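Local coordinates for protein mandalate racemase/muconate lactonizing enzyme (Unidentified, PDB 4E4U) that is of unknown exact function but probably catalyses a racemase- or lactonizing-type reaction as a member of the enolase superfamily, at residues D203-P214 / Y227-P237; P214-K222 / A243-I253. All coordinates share one frame; numbering follows the deposited sequence. Where two conformers were deposited one is given.

Interaction 1. Residues D203-P214 / Y227-P237; sequences DLLFGTHGQMVP and YDPLWFEEPVP
Thr208 OG1 donates a short hydrogen bond of 2.6 Å to Glu233 O and reaches it in the carbonyl plane. The same hydroxyl sits at the edge of the Phe232 ring, 3.2 Å from Phe232 CE1. Met212 CE meets that ring edge too. Pro235 CB lies over one face of the ring, near its rim. Upstream the chains run parallel. Phe206 N donates to Trp231 O at 3.0 Å, and Phe206 O accepts from Glu233 N at 2.9 Å, almost straight on to the carbonyl. Leu230 N donates a more bent hydrogen bond to Leu204 O (2.8 Å).

The two Phe206 bonds join parallel strands 203-206 and 231-233 of a beta-alpha-beta unit in the enolase-type barrel domain, with helix 214-224 as the crossover. Leu205 and Trp231 fall on one side of the sheet. Leu205 CD2 stands over the centre of the six-membered Trp231 ring, 3.6 Å from its centroid, in a CH-pi contact. The indole reaches there because Trp231 CG sits between its backbone N and carbonyl carbon (chi1 72°). Its NE1 donates to Glu233 OE1 on the anti lone pair, and Lys164 forms a salt bridge with that oxygen. On the other side Phe206 and Phe232 point the same way, their ring planes at 77°. At the start of strand 203-206, a water donates to Asp203 OD1 and Asp228 O and accepts from Leu204 N. Arg126 forms a salt bridge with Asp203 OD2, and Arg219 of a neighbouring subunit pairs with OD1.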
loop_
_atom_site.group_PDB
_atom_site.type_symbol
_atom_site.label_atom_id
_atom_site.label_comp_id
_atom_site.label_asym_id
_atom_site.label_seq_id
_atom_site.Cartn_x
_atom_site.Cartn_y
_atom_site.Cartn_z
ATOM N N ASP A 203 13.314 10.662 -33.157
ATOM C CA ASP A 203 12.651 10.939 -31.897
ATOM C C ASP A 203 13.095 12.268 -31.298
ATOM O O ASP A 203 14.235 12.709 -31.500
ATOM C CB ASP A 203 12.932 9.817 -30.894
ATOM C CG ASP A 203 12.021 8.616 -31.090
ATOM O OD1 ASP A 203 10.788 8.759 -30.912
ATOM O OD2 ASP A 203 12.537 7.522 -31.412
ATOM N N LEU A 204 12.175 12.897 -30.571
ATOM C CA LEU A 204 12.491 14.071 -29.773
ATOM C C LEU A 204 12.860 13.633 -28.367
ATOM O O LEU A 204 12.124 12.869 -27.730
ATOM C CB LEU A 204 11.276 14.993 -29.665
ATOM C CG LEU A 204 10.568 15.427 -30.943
ATOM C CD1 LEU A 204 9.412 16.362 -30.625
ATOM C CD2 LEU A 204 11.534 16.099 -31.866
ATOM N N LEU A 205 13.992 14.123 -27.881
ATOM C CA LEU A 205 14.423 13.886 -26.509
ATOM C C LEU A 205 14.342 15.220 -25.794
ATOM O O LEU A 205 15.079 16.152 -26.120
ATOM C CB LEU A 205 15.854 13.347 -26.485
ATOM C CG LEU A 205 16.101 12.152 -27.396
ATOM C CD1 LEU A 205 17.561 11.773 -27.398
ATOM C CD2 LEU A 205 15.248 10.981 -26.981
ATOM N N PHE A 206 13.418 15.338 -24.848
ATOM C CA PHE A 206 13.235 16.614 -24.181
ATOM C C PHE A 206 14.210 16.672 -23.010
ATOM O O PHE A 206 13.979 16.060 -21.965
ATOM C CB PHE A 206 11.782 16.823 -23.748
ATOM C CG PHE A 206 11.453 18.253 -23.482
ATOM C CD1 PHE A 206 11.083 19.100 -24.518
ATOM C CD2 PHE A 206 11.549 18.761 -22.200
ATOM C CE1 PHE A 206 10.796 20.424 -24.270
ATOM C CE2 PHE A 206 11.264 20.082 -21.946
ATOM C CZ PHE A 206 10.888 20.915 -22.978
ATOM N N GLY A 207 15.317 17.378 -23.219
ATOM C CA GLY A 207 16.492 17.235 -22.378
ATOM C C GLY A 207 16.602 18.198 -21.219
ATOM O O GLY A 207 17.643 18.838 -21.030
ATOM N N THR A 208 15.539 18.282 -20.429
ATOM C CA THR A 208 15.516 19.145 -19.253
ATOM C C THR A 208 16.594 18.769 -18.229
ATOM O O THR A 208 17.181 17.673 -18.284
ATOM C CB THR A 208 14.108 19.176 -18.624
ATOM O OG1 THR A 208 13.356 18.037 -19.070
ATOM C CG2 THR A 208 13.377 20.421 -19.081
ATOM N N HIS A 209 16.843 19.695 -17.307
ATOM C CA HIS A 209 17.949 19.630 -16.347
ATOM C C HIS A 209 17.443 19.797 -14.902
ATOM O O HIS A 209 18.103 20.426 -14.073
ATOM C CB HIS A 209 18.964 20.747 -16.633
ATOM C CG HIS A 209 19.819 20.522 -17.844
ATOM N ND1 HIS A 209 19.416 20.844 -19.118
ATOM C CD2 HIS A 209 21.087 20.050 -17.957
ATOM C CE1 HIS A 209 20.384 20.564 -19.972
ATOM N NE2 HIS A 209 21.408 20.080 -19.294
ATOM N N GLY A 210 16.268 19.262 -14.595
ATOM C CA GLY A 210 15.741 19.366 -13.245
ATOM C C GLY A 210 15.315 20.763 -12.839
ATOM O O GLY A 210 15.385 21.102 -11.657
ATOM N N GLN A 211 14.850 21.563 -13.797
ATOM C CA GLN A 211 14.431 22.932 -13.498
ATOM C C GLN A 211 13.222 22.992 -12.574
ATOM O O GLN A 211 13.054 23.958 -11.837
ATOM C CB GLN A 211 14.055 23.688 -14.780
ATOM C CG GLN A 211 15.207 24.143 -15.652
ATOM C CD GLN A 211 15.579 23.127 -16.707
ATOM O OE1 GLN A 211 15.349 21.927 -16.542
ATOM N NE2 GLN A 211 16.175 23.601 -17.795
ATOM N N MET A 212 12.383 21.962 -12.627
ATOM C CA MET A 212 11.007 22.065 -12.155
ATOM C C MET A 212 10.702 21.360 -10.847
ATOM O O MET A 212 11.309 20.339 -10.518
ATOM C CB MET A 212 10.074 21.489 -13.225
ATOM C CG MET A 212 9.962 22.365 -14.450
ATOM S SD MET A 212 9.457 21.476 -15.906
ATOM C CE MET A 212 10.995 20.641 -16.242
ATOM N N VAL A 213 9.729 21.904 -10.124
ATOM C CA VAL A 213 9.011 21.121 -9.126
ATOM C C VAL A 213 8.043 20.191 -9.882
ATOM O O VAL A 213 7.682 20.456 -11.031
ATOM C CB VAL A 213 8.245 22.016 -8.126
ATOM C CG1 VAL A 213 9.212 22.876 -7.335
ATOM C CG2 VAL A 213 7.193 22.883 -8.833
ATOM N N PRO A 214 7.628 19.080 -9.254
ATOM C CA PRO A 214 6.775 18.123 -9.975
ATOM C C PRO A 214 5.491 18.716 -10.546
ATOM O O PRO A 214 5.096 18.330 -11.642
ATOM C CB PRO A 214 6.464 17.040 -8.925
ATOM C CG PRO A 214 7.013 17.536 -7.641
ATOM C CD PRO A 214 8.044 18.574 -7.937
ATOM N N TYR A 227 3.355 15.863 -29.093
ATOM C CA TYR A 227 4.507 15.690 -29.975
ATOM C C TYR A 227 5.238 14.366 -29.769
ATOM O O TYR A 227 6.266 14.122 -30.392
ATOM C CB TYR A 227 5.458 16.884 -29.867
ATOM C CG TYR A 227 4.741 18.151 -30.240
ATOM C CD1 TYR A 227 4.278 18.341 -31.539
ATOM C CD2 TYR A 227 4.477 19.134 -29.296
ATOM C CE1 TYR A 227 3.586 19.480 -31.894
ATOM C CE2 TYR A 227 3.795 20.292 -29.649
ATOM C CZ TYR A 227 3.352 20.449 -30.949
ATOM O OH TYR A 227 2.660 21.576 -31.306
ATOM N N ASP A 228 4.689 13.520 -28.897
ATOM C CA ASP A 228 5.203 12.167 -28.634
ATOM C C ASP A 228 6.728 12.064 -28.467
ATOM O O ASP A 228 7.375 11.282 -29.170
ATOM C CB ASP A 228 4.715 11.194 -29.723
ATOM C CG ASP A 228 4.968 9.726 -29.374
ATOM O OD1 ASP A 228 4.894 9.347 -28.184
ATOM O OD2 ASP A 228 5.218 8.933 -30.305
ATOM N N PRO A 229 7.309 12.832 -27.524
ATOM C CA PRO A 229 8.751 12.685 -27.298
ATOM C C PRO A 229 9.086 11.295 -26.764
ATOM O O PRO A 229 8.294 10.684 -26.022
ATOM C CB PRO A 229 9.071 13.736 -26.223
ATOM C CG PRO A 229 7.832 14.517 -26.004
ATOM C CD PRO A 229 6.679 13.760 -26.569
ATOM N N LEU A 230 10.270 10.816 -27.123
ATOM C CA LEU A 230 10.760 9.545 -26.603
ATOM C C LEU A 230 11.018 9.624 -25.094
ATOM O O LEU A 230 10.816 8.652 -24.375
ATOM C CB LEU A 230 12.011 9.107 -27.371
ATOM C CG LEU A 230 12.864 7.954 -26.821
ATOM C CD1 LEU A 230 12.058 6.698 -26.541
ATOM C CD2 LEU A 230 13.997 7.631 -27.779
ATOM N N TRP A 231 11.466 10.774 -24.607
ATOM C CA TRP A 231 11.553 10.947 -23.163
ATOM C C TRP A 231 11.492 12.384 -22.701
ATOM O O TRP A 231 11.682 13.321 -23.484
ATOM C CB TRP A 231 12.787 10.252 -22.575
ATOM C CG TRP A 231 14.145 10.861 -22.839
ATOM C CD1 TRP A 231 14.577 12.121 -22.517
ATOM C CD2 TRP A 231 15.283 10.180 -23.370
ATOM N NE1 TRP A 231 15.906 12.275 -22.863
ATOM C CE2 TRP A 231 16.367 11.083 -23.380
ATOM C CE3 TRP A 231 15.495 8.878 -23.850
ATOM C CZ2 TRP A 231 17.631 10.740 -23.856
ATOM C CZ3 TRP A 231 16.750 8.536 -24.321
ATOM C CH2 TRP A 231 17.802 9.463 -24.321
ATOM N N PHE A 232 11.215 12.514 -21.409
ATOM C CA PHE A 232 11.211 13.768 -20.667
ATOM C C PHE A 232 12.298 13.551 -19.613
ATOM O O PHE A 232 12.137 12.723 -18.704
ATOM C CB PHE A 232 9.823 13.934 -20.054
ATOM C CG PHE A 232 9.594 15.217 -19.277
ATOM C CD1 PHE A 232 10.501 16.271 -19.271
ATOM C CD2 PHE A 232 8.430 15.346 -18.526
ATOM C CE1 PHE A 232 10.224 17.435 -18.540
ATOM C CE2 PHE A 232 8.165 16.494 -17.806
ATOM C CZ PHE A 232 9.060 17.536 -17.812
ATOM N N GLU A 233 13.424 14.243 -19.780
ATOM C CA GLU A 233 14.636 14.006 -18.994
ATOM C C GLU A 233 14.640 14.817 -17.703
ATOM O O GLU A 233 14.247 15.980 -17.711
ATOM C CB GLU A 233 15.845 14.421 -19.836
ATOM C CG GLU A 233 17.205 14.174 -19.211
ATOM C CD GLU A 233 18.312 14.070 -20.253
ATOM O OE1 GLU A 233 18.028 13.658 -21.397
ATOM O OE2 GLU A 233 19.474 14.376 -19.922
ATOM N N GLU A 234 15.099 14.214 -16.603
ATOM C CA GLU A 234 15.283 14.932 -15.334
ATOM C C GLU A 234 14.216 16.000 -15.085
ATOM O O GLU A 234 14.524 17.194 -15.017
ATOM C CB GLU A 234 16.664 15.598 -15.290
ATOM C CG GLU A 234 17.842 14.648 -15.202
ATOM C CD GLU A 234 19.006 15.292 -14.481
ATOM O OE1 GLU A 234 19.466 16.360 -14.936
ATOM O OE2 GLU A 234 19.433 14.771 -13.435
ATOM N N PRO A 235 12.951 15.582 -14.955
ATOM C CA PRO A 235 11.914 16.615 -14.831
ATOM C C PRO A 235 12.011 17.410 -13.534
ATOM O O PRO A 235 11.553 18.546 -13.501
ATOM C CB PRO A 235 10.605 15.815 -14.889
ATOM C CG PRO A 235 11.006 14.390 -14.590
ATOM C CD PRO A 235 12.384 14.235 -15.129
ATOM N N VAL A 236 12.617 16.829 -12.503
ATOM C CA VAL A 236 12.758 17.476 -11.207
ATOM C C VAL A 236 14.184 17.221 -10.716
ATOM O O VAL A 236 14.880 16.358 -11.259
ATOM C CB VAL A 236 11.736 16.925 -10.180
ATOM C CG1 VAL A 236 10.306 17.130 -10.676
ATOM C CG2 VAL A 236 12.007 15.459 -9.881
ATOM N N PRO A 237 14.632 17.964 -9.690
ATOM C CA PRO A 237 15.983 17.712 -9.187
ATOM C C PRO A 237 16.143 16.296 -8.642
ATOM O O PRO A 237 15.177 15.703 -8.144
ATOM C CB PRO A 237 16.124 18.730 -8.052
ATOM C CG PRO A 237 15.207 19.846 -8.443
ATOM C CD PRO A 237 14.022 19.150 -9.059
HETATM O O HOH W 1 9.789 11.233 -30.439
HETATM O O HOH W 2 19.619 16.613 -17.648
#

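Interaction 2. Residues P214-K222 / A243-I253; sequences PSSAIRLAK and AIAQVAKHTSI
Helices 214-222 and 243-249 run nearly parallel, their axes crossing at -23° and approaching to 9.0 Å. Val247 packs against the first turn of helix 214-222. Its CG2 touches Ala217 CB at 3.8 Å and also meets Pro214 CA and CB. Val247 CG1 lies against the same alanine methyl, so both branches of the valine bear on Ala217. Further toward the beginning of both helices, Pro214 CB rests on Ala243 O.

Ile218 reaches across to Gln246 and His250. Its CG1 is anti to the carbonyl carbon (chi1 -70°) and chi2 is extended, which carries CD1 to His250 CB at 3.8 Å. The same methyl touches Gln246 O, and it approaches the imidazole ring obliquely. The two helices are neighbours on the outside of the barrel in the enolase C-terminal domain. Strand 231-233 lies beneath them, where Phe232 packs on Ala217, Ala221 and Ile253.

Farther along the chain, Ala221 CB lies 3.6 Å from both CB and OG1 of Thr251. Thr251 OG1 accepts from Ile253 N at 3.1 Å with an angle of 170° at the hydrogen, forming an ST turn. Ile253 CD1 then comes up to Ala221 O. The Lys222 chain bends at chi2 and chi3, and this brings NZ to His250 O in a hydrogen bond of 3.0 Å, tilted from the carbonyl plane. Glu225 OE2 forms a salt bridge with that ammonium group and a hydrogen bond with Thr251 OG1.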
loop_
_atom_site.group_PDB
_atom_site.type_symbol
_atom_site.label_atom_id
_atom_site.label_comp_id
_atom_site.label_asym_id
_atom_site.label_seq_id
_atom_site.Cartn_x
_atom_site.Cartn_y
_atom_site.Cartn_z
ATOM N N PRO A 214 7.628 19.080 -9.254
ATOM C CA PRO A 214 6.775 18.123 -9.975
ATOM C C PRO A 214 5.491 18.716 -10.546
ATOM O O PRO A 214 5.096 18.330 -11.642
ATOM C CB PRO A 214 6.464 17.040 -8.925
ATOM C CG PRO A 214 7.013 17.536 -7.641
ATOM C CD PRO A 214 8.044 18.574 -7.937
ATOM N N SER A 215 4.854 19.650 -9.851
ATOM C CA SER A 215 3.598 20.187 -10.369
ATOM C C SER A 215 3.815 20.938 -11.690
ATOM O O SER A 215 2.951 20.923 -12.583
ATOM C CB SER A 215 2.907 21.076 -9.331
ATOM O OG SER A 215 3.620 22.284 -9.144
ATOM N N SER A 216 4.972 21.577 -11.820
ATOM C CA SER A 216 5.335 22.288 -13.043
ATOM C C SER A 216 5.714 21.314 -14.148
ATOM O O SER A 216 5.305 21.479 -15.302
ATOM C CB SER A 216 6.474 23.268 -12.761
ATOM O OG SER A 216 6.885 23.954 -13.931
ATOM N N ALA A 217 6.489 20.288 -13.800
ATOM C CA ALA A 217 6.839 19.243 -14.760
ATOM C C ALA A 217 5.599 18.576 -15.344
ATOM O O ALA A 217 5.558 18.255 -16.530
ATOM C CB ALA A 217 7.757 18.212 -14.128
ATOM N N ILE A 218 4.585 18.364 -14.516
ATOM C CA ILE A 218 3.337 17.774 -14.992
ATOM C C ILE A 218 2.597 18.706 -15.961
ATOM O O ILE A 218 2.120 18.264 -17.020
ATOM C CB ILE A 218 2.453 17.327 -13.800
ATOM C CG1 ILE A 218 3.108 16.118 -13.124
ATOM C CG2 ILE A 218 1.025 17.002 -14.249
ATOM C CD1 ILE A 218 2.542 15.811 -11.755
ATOM N N ARG A 219 2.519 19.995 -15.628
ATOM C CA ARG A 219 1.942 20.982 -16.549
ATOM C C ARG A 219 2.665 20.956 -17.896
ATOM O O ARG A 219 2.033 20.977 -18.955
ATOM C CB ARG A 219 1.980 22.395 -15.955
ATOM C CG ARG A 219 0.936 22.634 -14.877
ATOM C CD ARG A 219 1.057 24.026 -14.295
ATOM N NE ARG A 219 0.777 25.079 -15.272
ATOM C CZ ARG A 219 1.128 26.351 -15.116
ATOM N NH1 ARG A 219 1.786 26.736 -14.027
ATOM N NH2 ARG A 219 0.827 27.240 -16.051
ATOM N N LEU A 220 3.993 20.878 -17.853
ATOM C CA LEU A 220 4.783 20.851 -19.079
ATOM C C LEU A 220 4.531 19.564 -19.861
ATOM O O LEU A 220 4.321 19.594 -21.071
ATOM C CB LEU A 220 6.272 21.009 -18.766
ATOM C CG LEU A 220 7.208 20.888 -19.976
ATOM C CD1 LEU A 220 6.833 21.874 -21.085
ATOM C CD2 LEU A 220 8.663 21.081 -19.539
ATOM N N ALA A 221 4.535 18.430 -19.167
ATOM C CA ALA A 221 4.315 17.149 -19.831
ATOM C C ALA A 221 2.998 17.123 -20.609
ATOM O O ALA A 221 2.951 16.625 -21.735
ATOM C CB ALA A 221 4.368 16.004 -18.829
ATOM N N LYS A 222 1.931 17.675 -20.032
ATOM C CA LYS A 222 0.638 17.658 -20.722
ATOM C C LYS A 222 0.712 18.395 -22.055
ATOM O O LYS A 222 0.073 17.983 -23.015
ATOM C CB LYS A 222 -0.488 18.215 -19.847
ATOM C CG LYS A 222 -0.739 17.461 -18.538
ATOM C CD LYS A 222 -0.413 15.964 -18.584
ATOM C CE LYS A 222 -1.551 15.129 -19.128
ATOM N NZ LYS A 222 -1.244 13.669 -18.990
ATOM N N ALA A 243 8.989 12.208 -5.801
ATOM C CA ALA A 243 8.648 13.389 -6.583
ATOM C C ALA A 243 8.772 13.120 -8.075
ATOM O O ALA A 243 7.892 13.484 -8.850
ATOM C CB ALA A 243 9.520 14.556 -6.175
ATOM N N ILE A 244 9.851 12.467 -8.492
ATOM C CA ILE A 244 9.992 12.165 -9.907
ATOM C C ILE A 244 8.962 11.110 -10.341
ATOM O O ILE A 244 8.408 11.187 -11.444
ATOM C CB ILE A 244 11.450 11.803 -10.278
ATOM C CG1 ILE A 244 11.636 11.792 -11.795
ATOM C CG2 ILE A 244 11.891 10.478 -9.661
ATOM C CD1 ILE A 244 13.086 11.730 -12.205
ATOM N N ALA A 245 8.642 10.172 -9.453
ATOM C CA ALA A 245 7.601 9.185 -9.755
ATOM C C ALA A 245 6.223 9.827 -9.930
ATOM O O ALA A 245 5.406 9.338 -10.707
ATOM C CB ALA A 245 7.549 8.099 -8.698
ATOM N N GLN A 246 5.966 10.907 -9.204
ATOM C CA GLN A 246 4.713 11.632 -9.370
ATOM C C GLN A 246 4.563 12.151 -10.799
ATOM O O GLN A 246 3.469 12.118 -11.372
ATOM C CB GLN A 246 4.620 12.772 -8.363
ATOM C CG GLN A 246 4.092 12.317 -7.012
ATOM C CD GLN A 246 2.721 11.671 -7.110
ATOM O OE1 GLN A 246 1.813 12.209 -7.745
ATOM N NE2 GLN A 246 2.571 10.497 -6.495
ATOM N N VAL A 247 5.661 12.620 -11.382
ATOM C CA VAL A 247 5.638 13.087 -12.766
ATOM C C VAL A 247 5.335 11.901 -13.690
ATOM O O VAL A 247 4.451 11.971 -14.551
ATOM C CB VAL A 247 6.941 13.798 -13.177
ATOM C CG1 VAL A 247 6.830 14.306 -14.606
ATOM C CG2 VAL A 247 7.243 14.947 -12.233
ATOM N N ALA A 248 6.039 10.792 -13.488
ATOM C CA ALA A 248 5.834 9.609 -14.324
ATOM C C ALA A 248 4.384 9.124 -14.282
ATOM O O ALA A 248 3.827 8.707 -15.293
ATOM C CB ALA A 248 6.784 8.498 -13.907
ATOM N N LYS A 249 3.769 9.191 -13.106
ATOM C CA LYS A 249 2.388 8.741 -12.946
ATOM C C LYS A 249 1.401 9.583 -13.745
ATOM O O LYS A 249 0.342 9.100 -14.135
ATOM C CB LYS A 249 1.995 8.759 -11.466
ATOM C CG LYS A 249 2.637 7.639 -10.669
ATOM C CD LYS A 249 2.451 7.843 -9.177
ATOM C CE LYS A 249 3.342 6.884 -8.389
ATOM N NZ LYS A 249 3.378 7.191 -6.936
ATOM N N HIS A 250 1.764 10.837 -14.003
ATOM C CA HIS A 250 0.839 11.795 -14.599
ATOM C C HIS A 250 1.114 12.114 -16.064
ATOM O O HIS A 250 0.502 13.023 -16.619
ATOM C CB HIS A 250 0.823 13.091 -13.779
ATOM C CG HIS A 250 -0.016 13.003 -12.546
ATOM N ND1 HIS A 250 -1.359 13.296 -12.544
ATOM C CD2 HIS A 250 0.291 12.632 -11.277
ATOM C CE1 HIS A 250 -1.849 13.119 -11.329
ATOM N NE2 HIS A 250 -0.863 12.712 -10.542
ATOM N N THR A 251 2.029 11.383 -16.683
ATOM C CA THR A 251 2.263 11.525 -18.114
ATOM C C THR A 251 2.552 10.192 -18.784
ATOM O O THR A 251 3.104 9.263 -18.174
ATOM C CB THR A 251 3.388 12.544 -18.436
ATOM O OG1 THR A 251 3.492 12.700 -19.859
ATOM C CG2 THR A 251 4.736 12.065 -17.912
ATOM N N SER A 252 2.172 10.114 -20.055
ATOM C CA SER A 252 2.501 8.967 -20.893
ATOM C C SER A 252 3.892 9.072 -21.512
ATOM O O SER A 252 4.370 8.110 -22.109
ATOM C CB SER A 252 1.457 8.806 -21.996
ATOM O OG SER A 252 1.291 10.031 -22.698
ATOM N N ILE A 253 4.533 10.237 -21.403
ATOM C CA ILE A 253 5.888 10.375 -21.938
ATOM C C ILE A 253 6.846 9.633 -21.012
ATOM O O ILE A 253 6.817 9.847 -19.800
ATOM C CB ILE A 253 6.322 11.851 -22.001
ATOM C CG1 ILE A 253 5.315 12.684 -22.798
ATOM C CG2 ILE A 253 7.737 11.968 -22.572
ATOM C CD1 ILE A 253 5.528 14.187 -22.674
#

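In the fold
Interactions 1 and 2 have centres about 9 Å apart and share Pro214. Their segments alternate along the chain: 203-214, 214-222, 227-237, then 243-253. Interaction 1 joins strands 203-206 and 231-233. Interaction 2 joins the helices that follow those strands, 214-224 and 241-249. One contact lies in the barrel sheet and its following loops, the other in the outer helical layer. The layers touch directly. Phe232 CE2 lies 3.4 Å from Ala217 O, and Phe206 CE2 lies 3.7 Å from Leu220 CD2. Both contacts also border neighbouring subunits, so this part of the barrel wall contributes to the eight-chain assembly.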